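Local coordinates for protein 2-polyprenyl-6-methoxyphenol hydroxylase-like FAD-dependent oxidoreductase (Streptomyces sp. NRRL 11266, PDB 6UI5) that binds flavin-adenine dinucleotide in a Rossmann-type domain and probably works as a flavin-dependent oxidoreductase, at residues R38-P42 with H259-H263; N47-E52 with V379-G383; R64-F70 with E90-V95; R79-V85 with N372-E377. All blocks are in the same frame, centred on the assembly; numbering follows the deposited sequence.

Contact 1 (R38-P42 with H259-H263); sequences RAEAP and HWLQH. With FAD (flavin-adenine dinucleotide), chain C.
Phosphate oxygen O1A of FAD is gripped twice by R38, the residue that opens a loop whose next members, A39 and E40, lie against the ring of W260. NH2 of R38 gives the short, nearly straight bond, 2.5 Å to FAD O1A at 169° on the hydrogen, while NH1 adds a weak second one. With the chain extended from CG to NE, the guanidinium arrives edge-on, the phosphorus lying in its plane; NH2 is also salt-bridged to E101, so the group is held between two anions, the phosphate and the E101 carboxylate. Toward strand 257-271 the contact is made over one face of W260. The E40 backbone sits on the indole, its CA 3.4 Å from the centroid of the six-membered ring of W260 and only 5° off the normal, a CH-pi contact. A39 O rests over the same face; although it is 3.1 Å from W260 NE1, the angle is too poor for a hydrogen bond. E40 also lays its CG 3.4 Å from NE2 of Q262. P42 faces two ways: CB meets W260 CH2 at 4.0 Å, and CG touches C5X of the flavin at 3.6 Å. The loop runs from strand 28-31 toward helix 48-55, with helix 97-110 against R38, A41 and P42, while strand 257-271, which carries W260, pairs with strand 176-185.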
# COMPACT_ATOMS: atom_id res chain seq x y z
N ARG A 38 -34.48 -18.50 -2.07
CA ARG A 38 -34.59 -17.27 -2.84
C ARG A 38 -34.01 -17.45 -4.23
O ARG A 38 -33.31 -18.41 -4.54
CB ARG A 38 -33.88 -16.11 -2.14
CG ARG A 38 -32.38 -16.30 -1.94
CD ARG A 38 -31.86 -15.25 -0.97
NE ARG A 38 -30.43 -15.39 -0.73
CZ ARG A 38 -29.72 -14.66 0.13
NH1 ARG A 38 -30.29 -13.72 0.86
NH2 ARG A 38 -28.41 -14.88 0.26
N ALA A 39 -34.34 -16.50 -5.09
CA ALA A 39 -33.81 -16.39 -6.43
C ALA A 39 -32.85 -15.23 -6.55
O ALA A 39 -32.06 -15.19 -7.50
CB ALA A 39 -34.96 -16.23 -7.46
N GLU A 40 -32.90 -14.29 -5.60
CA GLU A 40 -32.01 -13.12 -5.58
C GLU A 40 -30.66 -13.50 -4.97
O GLU A 40 -30.26 -13.02 -3.91
CB GLU A 40 -32.67 -11.98 -4.82
CG GLU A 40 -34.11 -11.66 -5.23
CD GLU A 40 -35.13 -12.66 -4.70
OE1 GLU A 40 -35.70 -13.41 -5.52
OE2 GLU A 40 -35.33 -12.73 -3.46
N ALA A 41 -29.96 -14.41 -5.65
CA ALA A 41 -28.65 -14.89 -5.24
C ALA A 41 -27.68 -14.55 -6.37
O ALA A 41 -27.43 -15.39 -7.26
CB ALA A 41 -28.68 -16.39 -4.94
N PRO A 42 -27.08 -13.36 -6.35
CA PRO A 42 -26.34 -12.88 -7.53
C PRO A 42 -24.98 -13.52 -7.76
O PRO A 42 -24.53 -13.54 -8.91
CB PRO A 42 -26.17 -11.38 -7.23
CG PRO A 42 -26.05 -11.35 -5.74
CD PRO A 42 -27.08 -12.37 -5.25
N HIS A 259 -36.62 -11.38 -14.62
CA HIS A 259 -37.00 -12.38 -13.62
C HIS A 259 -36.92 -11.79 -12.22
O HIS A 259 -37.81 -11.98 -11.39
CB HIS A 259 -36.12 -13.62 -13.73
CG HIS A 259 -36.00 -14.15 -15.12
ND1 HIS A 259 -37.00 -14.88 -15.71
CD2 HIS A 259 -35.02 -14.03 -16.04
CE1 HIS A 259 -36.64 -15.21 -16.94
NE2 HIS A 259 -35.44 -14.70 -17.16
N TRP A 260 -35.84 -11.06 -11.95
CA TRP A 260 -35.62 -10.35 -10.70
C TRP A 260 -34.45 -9.40 -10.93
O TRP A 260 -33.43 -9.80 -11.46
CB TRP A 260 -35.34 -11.32 -9.53
CG TRP A 260 -34.00 -12.02 -9.59
CD1 TRP A 260 -33.72 -13.18 -10.26
CD2 TRP A 260 -32.76 -11.60 -8.98
NE1 TRP A 260 -32.39 -13.51 -10.10
CE2 TRP A 260 -31.78 -12.56 -9.32
CE3 TRP A 260 -32.38 -10.51 -8.18
CZ2 TRP A 260 -30.44 -12.47 -8.89
CZ3 TRP A 260 -31.02 -10.42 -7.75
CH2 TRP A 260 -30.08 -11.39 -8.11
N LEU A 261 -34.63 -8.14 -10.56
CA LEU A 261 -33.55 -7.18 -10.51
C LEU A 261 -33.71 -6.39 -9.21
O LEU A 261 -34.76 -6.43 -8.57
CB LEU A 261 -33.55 -6.26 -11.74
CG LEU A 261 -33.47 -6.80 -13.18
CD1 LEU A 261 -33.23 -5.58 -14.11
CD2 LEU A 261 -32.39 -7.90 -13.39
N GLN A 262 -32.62 -5.75 -8.77
CA GLN A 262 -32.62 -5.10 -7.46
C GLN A 262 -31.74 -3.87 -7.48
O GLN A 262 -30.60 -3.94 -7.95
CB GLN A 262 -32.11 -6.05 -6.35
CG GLN A 262 -32.87 -7.35 -6.16
CD GLN A 262 -33.54 -7.46 -4.81
OE1 GLN A 262 -34.28 -6.54 -4.38
NE2 GLN A 262 -33.31 -8.59 -4.12
N HIS A 263 -32.24 -2.76 -6.94
CA HIS A 263 -31.36 -1.68 -6.52
C HIS A 263 -30.47 -2.14 -5.36
O HIS A 263 -30.92 -2.86 -4.46
CB HIS A 263 -32.17 -0.46 -6.09
CG HIS A 263 -32.95 0.13 -7.22
ND1 HIS A 263 -32.35 0.54 -8.40
CD2 HIS A 263 -34.28 0.34 -7.38
CE1 HIS A 263 -33.28 0.98 -9.22
NE2 HIS A 263 -34.46 0.87 -8.63
PA FAD C . -27.75 -12.80 3.32
O1A FAD C . -27.30 -13.39 2.00
O2A FAD C . -28.13 -11.34 3.09
O5B FAD C . -28.91 -13.74 4.03
C5B FAD C . -29.59 -13.27 5.18
C4B FAD C . -30.96 -14.02 5.28
O4B FAD C . -31.61 -13.77 6.39
C3B FAD C . -31.90 -13.53 4.15
O3B FAD C . -32.57 -14.61 3.66
C2B FAD C . -32.87 -12.57 4.86
O2B FAD C . -34.08 -12.42 4.00
C1B FAD C . -33.11 -13.22 5.96
N9A FAD C . -33.55 -12.43 7.10
C8A FAD C . -33.19 -11.17 7.40
N7A FAD C . -33.77 -10.84 8.57
C5A FAD C . -34.48 -11.91 9.00
C6A FAD C . -35.27 -12.14 10.12
N6A FAD C . -35.71 -11.42 11.31
N1A FAD C . -35.88 -13.31 10.30
C2A FAD C . -35.73 -14.30 9.39
N3A FAD C . -34.95 -14.08 8.29
C4A FAD C . -34.33 -12.90 8.09
N1 FAD C . -20.91 -12.54 -3.04
C2 FAD C . -19.77 -13.17 -3.77
O2 FAD C . -19.15 -14.06 -3.29
N3 FAD C . -19.42 -12.67 -5.13
C4 FAD C . -20.21 -11.58 -5.71
O4 FAD C . -19.96 -11.16 -6.79
C4X FAD C . -21.35 -10.97 -4.95
N5 FAD C . -22.08 -9.89 -5.58
C5X FAD C . -23.20 -9.26 -4.85
C6 FAD C . -23.90 -8.21 -5.47
C7 FAD C . -24.96 -7.60 -4.81
C7M FAD C . -25.51 -6.51 -5.72
C8 FAD C . -25.35 -8.02 -3.53
C8M FAD C . -26.54 -7.29 -2.88
C9 FAD C . -24.66 -9.07 -2.90
C9A FAD C . -23.57 -9.70 -3.55
N10 FAD C . -22.80 -10.82 -2.89
C10 FAD C . -21.70 -11.44 -3.62
C1' FAD C . -23.23 -11.28 -1.56
C2' FAD C . -22.23 -11.28 -0.39
O2' FAD C . -21.40 -12.38 -0.42
C3' FAD C . -22.97 -11.43 0.94
O3' FAD C . -22.05 -11.14 1.94
C4' FAD C . -23.52 -12.83 1.25
O4' FAD C . -24.44 -13.31 0.31
C5' FAD C . -24.26 -12.64 2.58
O5' FAD C . -24.48 -13.87 3.21
P FAD C . -25.37 -13.94 4.61
O1P FAD C . -25.98 -15.32 4.72
O2P FAD C . -24.60 -13.54 5.85
O3P FAD C . -26.52 -12.77 4.43

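Contact 2 (N47-E52 with V379-G383); sequences NAGTLE and VTNLG
N47 and N381 join the N-cap of helix 48-55 to the Schellman motif that ends helix 369-379, so that the exit of one helix meets the entry of another. Along N47, CB lies 3.9 Å from T380 O, and CG comes closer to the same oxygen. OD1 also lies 3.1 Å from T380 O, two acceptors with no bond between them, and serves its own helix as the cap: T50 N approaches it nearly head-on to the carbonyl, at 2.9 Å, and T50 OG1 donates to it as well from above the carbonyl plane. Two bonds on one oxygen would hold the amide's rotation, with ND2 directed across the contact. There it gives a bond of 2.5 Å to N381 OD1, which lies in the N47 amide plane, only 4° out of it; the N381 amide is turned 49° against that plane. ND2 has a second acceptor in N293 O. N381 owes its place to a left-handed backbone, phi 56°, the turn that breaks the helix. Just beside it T380 O takes a hydrogen bond of 2.8 Å from G49 N, in the first turn of helix 48-55, where the lack of a side chain lets the two backbones close to 4.5 Å between CA of G49 and CA of N381. Farther along the helix, the E52 carboxylate is salt-bridged to R406 and R89, and CD2 of L382 lies against it, 3.3 Å from OE1 of E52.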
# COMPACT_ATOMS: atom_id res chain seq x y z
N ASN A 47 -14.31 -18.69 -4.43
CA ASN A 47 -12.85 -18.64 -4.48
C ASN A 47 -12.22 -19.87 -3.82
O ASN A 47 -12.92 -20.75 -3.29
CB ASN A 47 -12.33 -17.35 -3.84
CG ASN A 47 -12.63 -17.27 -2.35
OD1 ASN A 47 -12.87 -18.28 -1.66
ND2 ASN A 47 -12.62 -16.04 -1.84
N ALA A 48 -10.88 -19.92 -3.82
CA ALA A 48 -10.18 -21.14 -3.39
C ALA A 48 -10.39 -21.44 -1.91
O ALA A 48 -10.54 -22.60 -1.52
CB ALA A 48 -8.70 -21.04 -3.71
N GLY A 49 -10.42 -20.41 -1.07
CA GLY A 49 -10.63 -20.65 0.35
C GLY A 49 -12.02 -21.18 0.66
O GLY A 49 -12.20 -22.01 1.56
N THR A 50 -13.04 -20.68 -0.08
CA THR A 50 -14.40 -21.16 0.09
C THR A 50 -14.52 -22.59 -0.40
O THR A 50 -15.21 -23.41 0.21
CB THR A 50 -15.37 -20.25 -0.65
OG1 THR A 50 -15.28 -18.93 -0.12
CG2 THR A 50 -16.79 -20.78 -0.53
N LEU A 51 -13.85 -22.90 -1.51
CA LEU A 51 -13.83 -24.28 -1.98
C LEU A 51 -13.26 -25.24 -0.93
O LEU A 51 -13.88 -26.27 -0.65
CB LEU A 51 -13.07 -24.37 -3.30
CG LEU A 51 -13.95 -23.93 -4.48
CD1 LEU A 51 -13.13 -23.59 -5.74
CD2 LEU A 51 -14.99 -25.00 -4.75
N GLU A 52 -12.10 -24.91 -0.31
CA GLU A 52 -11.53 -25.83 0.69
C GLU A 52 -12.49 -26.07 1.85
O GLU A 52 -12.69 -27.21 2.28
CB GLU A 52 -10.16 -25.35 1.24
CG GLU A 52 -9.19 -24.62 0.28
CD GLU A 52 -7.86 -24.13 0.96
OE1 GLU A 52 -6.79 -24.32 0.32
OE2 GLU A 52 -7.86 -23.57 2.10
N VAL A 379 -7.69 -12.11 -0.22
CA VAL A 379 -8.78 -12.01 -1.18
C VAL A 379 -9.24 -13.38 -1.66
O VAL A 379 -10.35 -13.48 -2.18
CB VAL A 379 -8.44 -11.12 -2.41
CG1 VAL A 379 -7.73 -9.86 -1.96
CG2 VAL A 379 -7.60 -11.86 -3.45
N THR A 380 -8.45 -14.45 -1.49
CA THR A 380 -8.99 -15.77 -1.81
C THR A 380 -9.55 -16.49 -0.59
O THR A 380 -9.99 -17.64 -0.70
CB THR A 380 -7.96 -16.66 -2.50
OG1 THR A 380 -6.83 -16.83 -1.63
CG2 THR A 380 -7.51 -16.05 -3.82
N ASN A 381 -9.56 -15.82 0.57
CA ASN A 381 -9.95 -16.42 1.84
C ASN A 381 -9.12 -17.66 2.21
O ASN A 381 -9.53 -18.44 3.08
CB ASN A 381 -11.44 -16.72 1.86
CG ASN A 381 -12.28 -15.45 1.62
OD1 ASN A 381 -12.88 -15.28 0.56
ND2 ASN A 381 -12.24 -14.51 2.57
N LEU A 382 -7.94 -17.87 1.58
CA LEU A 382 -6.91 -18.71 2.23
C LEU A 382 -6.49 -18.06 3.52
O LEU A 382 -6.44 -18.70 4.58
CB LEU A 382 -5.70 -18.90 1.33
CG LEU A 382 -6.02 -19.59 0.02
CD1 LEU A 382 -4.80 -19.57 -0.91
CD2 LEU A 382 -6.56 -21.01 0.30
N GLY A 383 -6.16 -16.78 3.42
CA GLY A 383 -6.74 -15.77 4.27
C GLY A 383 -6.17 -15.84 5.64
O GLY A 383 -5.42 -16.74 5.98

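Contact 3 (R64-F70 with E90-V95); sequences REGTVTF and EPTHMV
The imidazole of H93 is sandwiched between two aliphatic groups: CG2 of T69 sits over one face, 3.5 Å from the ring centroid, and CD of R64 over the opposite face, 4.0 Å from it, while OG1 of T67 lies at the edge. The ring's rotation is restrained within its own segment by a tilted bond from ND1 of H93 to P91 O, 2.9 Å long. The F70 ring is met differently. CE of M94 comes to its edge, 3.3 Å from F70 CE1, and SD stands obliquely 5.2 Å from the F70 centroid, a Met-aromatic contact made possible by bends at chi2 and chi3. T92 CG2 approaches the same ring obliquely. R64 passes beyond H93 to a salt bridge with E90, modelled doubtfully short, and its NH2 also pairs with D55 of helix 48-55. Between the backbones, M94 N gives V68 O a bond of 3.0 Å; the one from F70 N to T92 O is weak. CG2 of V68 packs against M94 CG. T69 and H93 form a non-hydrogen-bonded antiparallel pair, which joins the loosely bonded strand 92-93, an outer strand of the three-stranded antiparallel sheet, to its middle strand 69-75.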
# COMPACT_ATOMS: atom_id res chain seq x y z
N ARG A 64 -18.27 -28.42 -8.68
CA ARG A 64 -17.13 -28.08 -9.52
C ARG A 64 -17.32 -28.55 -10.96
O ARG A 64 -16.99 -27.81 -11.90
CB ARG A 64 -15.84 -28.66 -8.91
CG ARG A 64 -15.14 -27.74 -7.90
CD ARG A 64 -13.64 -28.12 -7.59
NE ARG A 64 -13.54 -29.34 -6.79
CZ ARG A 64 -13.19 -29.38 -5.51
NH1 ARG A 64 -12.83 -28.27 -4.88
NH2 ARG A 64 -13.19 -30.54 -4.88
N GLU A 65 -17.85 -29.75 -11.18
CA GLU A 65 -17.90 -30.31 -12.52
C GLU A 65 -18.71 -29.43 -13.45
O GLU A 65 -19.78 -28.93 -13.07
CB GLU A 65 -18.49 -31.73 -12.51
CG GLU A 65 -18.91 -32.27 -13.90
CD GLU A 65 -17.74 -32.82 -14.71
OE1 GLU A 65 -16.58 -32.72 -14.26
OE2 GLU A 65 -17.99 -33.36 -15.81
N GLY A 66 -18.19 -29.24 -14.66
CA GLY A 66 -18.87 -28.50 -15.70
C GLY A 66 -18.73 -26.99 -15.64
O GLY A 66 -19.06 -26.31 -16.62
N THR A 67 -18.24 -26.45 -14.52
CA THR A 67 -18.14 -25.01 -14.34
C THR A 67 -16.76 -24.53 -14.73
O THR A 67 -15.76 -25.24 -14.57
CB THR A 67 -18.45 -24.61 -12.90
OG1 THR A 67 -17.45 -25.16 -12.04
CG2 THR A 67 -19.84 -25.09 -12.48
N VAL A 68 -16.69 -23.30 -15.24
CA VAL A 68 -15.45 -22.76 -15.77
C VAL A 68 -14.54 -22.30 -14.64
O VAL A 68 -15.00 -21.95 -13.54
CB VAL A 68 -15.73 -21.62 -16.78
CG1 VAL A 68 -16.17 -22.19 -18.11
CG2 VAL A 68 -16.80 -20.70 -16.24
N THR A 69 -13.24 -22.31 -14.88
CA THR A 69 -12.29 -21.68 -13.98
C THR A 69 -11.60 -20.54 -14.70
O THR A 69 -11.41 -20.58 -15.92
CB THR A 69 -11.20 -22.65 -13.47
OG1 THR A 69 -10.26 -22.91 -14.52
CG2 THR A 69 -11.82 -23.96 -13.01
N PHE A 70 -11.25 -19.50 -13.96
CA PHE A 70 -10.27 -18.61 -14.54
C PHE A 70 -9.19 -18.36 -13.50
O PHE A 70 -9.50 -18.23 -12.31
CB PHE A 70 -10.87 -17.29 -15.02
CG PHE A 70 -11.20 -16.34 -13.94
CD1 PHE A 70 -12.27 -16.58 -13.09
CD2 PHE A 70 -10.47 -15.17 -13.79
CE1 PHE A 70 -12.59 -15.68 -12.11
CE2 PHE A 70 -10.79 -14.26 -12.80
CZ PHE A 70 -11.85 -14.51 -11.96
N GLU A 90 -6.46 -24.00 -5.69
CA GLU A 90 -7.46 -24.08 -6.74
C GLU A 90 -7.66 -22.74 -7.43
O GLU A 90 -7.55 -21.68 -6.79
CB GLU A 90 -8.81 -24.53 -6.18
CG GLU A 90 -8.92 -25.96 -5.83
CD GLU A 90 -10.25 -26.27 -5.17
OE1 GLU A 90 -10.38 -25.97 -3.96
OE2 GLU A 90 -11.16 -26.78 -5.87
N PRO A 91 -7.97 -22.75 -8.72
CA PRO A 91 -8.56 -21.56 -9.34
C PRO A 91 -9.94 -21.28 -8.76
O PRO A 91 -10.63 -22.19 -8.29
CB PRO A 91 -8.66 -21.95 -10.82
CG PRO A 91 -8.82 -23.48 -10.77
CD PRO A 91 -7.93 -23.91 -9.63
N THR A 92 -10.35 -20.01 -8.81
CA THR A 92 -11.75 -19.68 -8.58
C THR A 92 -12.63 -20.42 -9.59
O THR A 92 -12.35 -20.41 -10.79
CB THR A 92 -11.98 -18.18 -8.70
OG1 THR A 92 -11.51 -17.53 -7.52
CG2 THR A 92 -13.44 -17.87 -8.82
N HIS A 93 -13.68 -21.07 -9.09
CA HIS A 93 -14.64 -21.74 -9.94
C HIS A 93 -15.94 -20.92 -10.06
O HIS A 93 -16.37 -20.27 -9.10
CB HIS A 93 -14.95 -23.14 -9.41
CG HIS A 93 -13.89 -24.15 -9.69
ND1 HIS A 93 -12.61 -24.06 -9.17
CD2 HIS A 93 -13.92 -25.30 -10.41
CE1 HIS A 93 -11.90 -25.10 -9.57
NE2 HIS A 93 -12.67 -25.87 -10.32
N MET A 94 -16.56 -20.97 -11.23
CA MET A 94 -17.73 -20.14 -11.51
C MET A 94 -18.98 -20.93 -11.12
O MET A 94 -19.64 -21.57 -11.94
CB MET A 94 -17.74 -19.72 -12.97
CG MET A 94 -16.49 -18.94 -13.38
SD MET A 94 -16.46 -17.17 -13.02
CE MET A 94 -15.54 -17.12 -11.49
N VAL A 95 -19.28 -20.89 -9.83
CA VAL A 95 -20.42 -21.58 -9.25
C VAL A 95 -21.46 -20.53 -8.92
O VAL A 95 -21.14 -19.45 -8.43
CB VAL A 95 -20.05 -22.39 -8.00
CG1 VAL A 95 -21.25 -23.21 -7.57
CG2 VAL A 95 -18.85 -23.30 -8.28

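Contact 4 (R79-V85 with N372-E377); sequences RLAFEKV and NVFLAE
A81 N donates to OD1 of N372 at 2.8 Å and 164°, the hydrogen bond by which the loop hangs on the helix; the donor stands 30° from the carbonyl plane, and A81 CB rests against the same oxygen. Around it the contact is mostly apolar. A376 CB is central to it, meeting V85 CG2 at 3.8 Å and coming to the edge of the F82 ring, 3.9 Å from CD1 of F82. One turn earlier, V373 CG2 touches the K84 backbone, 3.3 Å from K84 O. L80 CD1 fills in beside the A376 backbone, and V85 CG1 comes near CG of E377. Strand 78-80, an outer strand of the three-stranded antiparallel sheet, leads through an inverse gamma turn centred on A81 into the 3-10 turn 82-84, and helix 369-379 packs against both. In the next shell, ND2 of N372 is held by the carbonyls of L366 and F368, which would keep OD1 turned toward A81. With CG anti to its backbone N (chi1 -177°), F82 brings one ring face against V85 CB. OE2 of E83 takes a bond of 2.9 Å from NH2 of R79 on its syn lone pair, and R79 NE pairs with E72. The carboxylate of E377 is salt-bridged to R405 and R401, while L375 packs on M361 of the second subunit.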
# COMPACT_ATOMS: atom_id res chain seq x y z
N ARG A 79 -3.06 -7.60 -11.48
CA ARG A 79 -2.79 -9.02 -11.30
C ARG A 79 -2.08 -9.26 -9.99
O ARG A 79 -1.18 -8.51 -9.63
CB ARG A 79 -1.91 -9.54 -12.43
CG ARG A 79 -1.62 -11.00 -12.27
CD ARG A 79 -0.61 -11.52 -13.27
NE ARG A 79 -0.35 -12.91 -12.97
CZ ARG A 79 0.57 -13.35 -12.12
NH1 ARG A 79 1.36 -12.50 -11.47
NH2 ARG A 79 0.69 -14.65 -11.92
N LEU A 80 -2.44 -10.35 -9.31
CA LEU A 80 -1.72 -10.81 -8.12
C LEU A 80 -1.01 -12.12 -8.42
O LEU A 80 -1.63 -13.07 -8.91
CB LEU A 80 -2.66 -10.99 -6.93
CG LEU A 80 -3.34 -9.75 -6.39
CD1 LEU A 80 -4.36 -10.16 -5.35
CD2 LEU A 80 -2.29 -8.87 -5.77
N ALA A 81 0.30 -12.17 -8.12
CA ALA A 81 1.13 -13.36 -8.31
C ALA A 81 0.65 -14.48 -7.37
O ALA A 81 1.24 -14.76 -6.32
CB ALA A 81 2.60 -13.04 -8.07
N PHE A 82 -0.44 -15.13 -7.76
CA PHE A 82 -1.00 -16.17 -6.90
C PHE A 82 -0.13 -17.41 -6.87
O PHE A 82 -0.20 -18.18 -5.91
CB PHE A 82 -2.43 -16.51 -7.36
CG PHE A 82 -3.14 -17.53 -6.49
CD1 PHE A 82 -3.62 -17.18 -5.23
CD2 PHE A 82 -3.33 -18.83 -6.94
CE1 PHE A 82 -4.28 -18.13 -4.43
CE2 PHE A 82 -4.00 -19.77 -6.14
CZ PHE A 82 -4.47 -19.42 -4.90
N GLU A 83 0.71 -17.63 -7.90
CA GLU A 83 1.64 -18.75 -7.94
C GLU A 83 2.66 -18.72 -6.79
O GLU A 83 3.34 -19.72 -6.57
CB GLU A 83 2.38 -18.76 -9.28
CG GLU A 83 3.24 -17.52 -9.56
CD GLU A 83 2.49 -16.39 -10.27
OE1 GLU A 83 1.26 -16.54 -10.52
OE2 GLU A 83 3.12 -15.36 -10.59
N LYS A 84 2.78 -17.60 -6.08
CA LYS A 84 3.68 -17.49 -4.94
C LYS A 84 3.04 -17.94 -3.64
O LYS A 84 3.71 -18.00 -2.61
CB LYS A 84 4.19 -16.04 -4.81
CG LYS A 84 4.83 -15.47 -6.09
CD LYS A 84 6.34 -15.29 -5.98
CE LYS A 84 7.11 -16.63 -6.01
NZ LYS A 84 8.56 -16.46 -5.64
N VAL A 85 1.76 -18.28 -3.65
CA VAL A 85 1.08 -18.74 -2.44
C VAL A 85 1.47 -20.19 -2.19
O VAL A 85 1.64 -20.98 -3.12
CB VAL A 85 -0.45 -18.56 -2.58
CG1 VAL A 85 -1.20 -19.14 -1.39
CG2 VAL A 85 -0.77 -17.08 -2.74
N ASN A 372 2.35 -9.63 -2.50
CA ASN A 372 1.54 -10.47 -3.37
C ASN A 372 0.94 -11.64 -2.60
O ASN A 372 -0.27 -11.91 -2.70
CB ASN A 372 2.37 -10.99 -4.54
CG ASN A 372 2.37 -10.04 -5.72
OD1 ASN A 372 1.51 -10.10 -6.61
ND2 ASN A 372 3.35 -9.14 -5.72
N VAL A 373 1.76 -12.30 -1.79
CA VAL A 373 1.27 -13.48 -1.09
C VAL A 373 0.24 -13.08 -0.04
O VAL A 373 -0.83 -13.69 0.07
CB VAL A 373 2.45 -14.26 -0.50
CG1 VAL A 373 1.96 -15.34 0.47
CG2 VAL A 373 3.26 -14.85 -1.65
N PHE A 374 0.52 -12.01 0.70
CA PHE A 374 -0.40 -11.59 1.75
C PHE A 374 -1.77 -11.25 1.18
O PHE A 374 -2.79 -11.78 1.66
CB PHE A 374 0.17 -10.40 2.50
CG PHE A 374 -0.83 -9.71 3.38
CD1 PHE A 374 -1.18 -10.25 4.61
CD2 PHE A 374 -1.38 -8.49 3.01
CE1 PHE A 374 -2.08 -9.61 5.43
CE2 PHE A 374 -2.27 -7.84 3.83
CZ PHE A 374 -2.62 -8.40 5.05
N LEU A 375 -1.81 -10.40 0.14
CA LEU A 375 -3.08 -9.98 -0.48
C LEU A 375 -3.78 -11.14 -1.17
O LEU A 375 -4.98 -11.33 -0.99
CB LEU A 375 -2.84 -8.86 -1.48
CG LEU A 375 -2.40 -7.52 -0.88
CD1 LEU A 375 -2.12 -6.51 -1.99
CD2 LEU A 375 -3.45 -6.98 0.10
N ALA A 376 -3.04 -11.95 -1.95
CA ALA A 376 -3.64 -13.10 -2.62
C ALA A 376 -4.26 -14.07 -1.63
O ALA A 376 -5.29 -14.70 -1.91
CB ALA A 376 -2.60 -13.83 -3.48
N GLU A 377 -3.62 -14.25 -0.48
CA GLU A 377 -4.18 -15.15 0.52
C GLU A 377 -5.50 -14.63 1.05
O GLU A 377 -6.45 -15.40 1.24
CB GLU A 377 -3.20 -15.30 1.69
CG GLU A 377 -2.00 -16.15 1.35
CD GLU A 377 -1.24 -16.52 2.61
OE1 GLU A 377 -0.66 -17.62 2.60
OE2 GLU A 377 -1.25 -15.72 3.60

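In the fold
Contacts 2, 3 and 4 adjoin one another, whereas contact 1 stands apart. Between contacts 2 and 3, whose centres are about 13 Å apart, L51 CB packs 3.2 Å from E90 OE1 and N47 CA 3.5 Å from T92 OG1. Contact 2 meets contact 4 through L382, whose CD1 lies 3.7 Å from V85 CG1. Contacts 3 and 4 reach the same three-stranded sheet and touch lightly where E90 O nears F82. Measured against FAD, contact 1 touches it directly, the side chains of N47 and M94 stay about 7 and 9 Å away, and contact 4, centred about 32 Å from the centre of contact 1, reaches the second subunit instead.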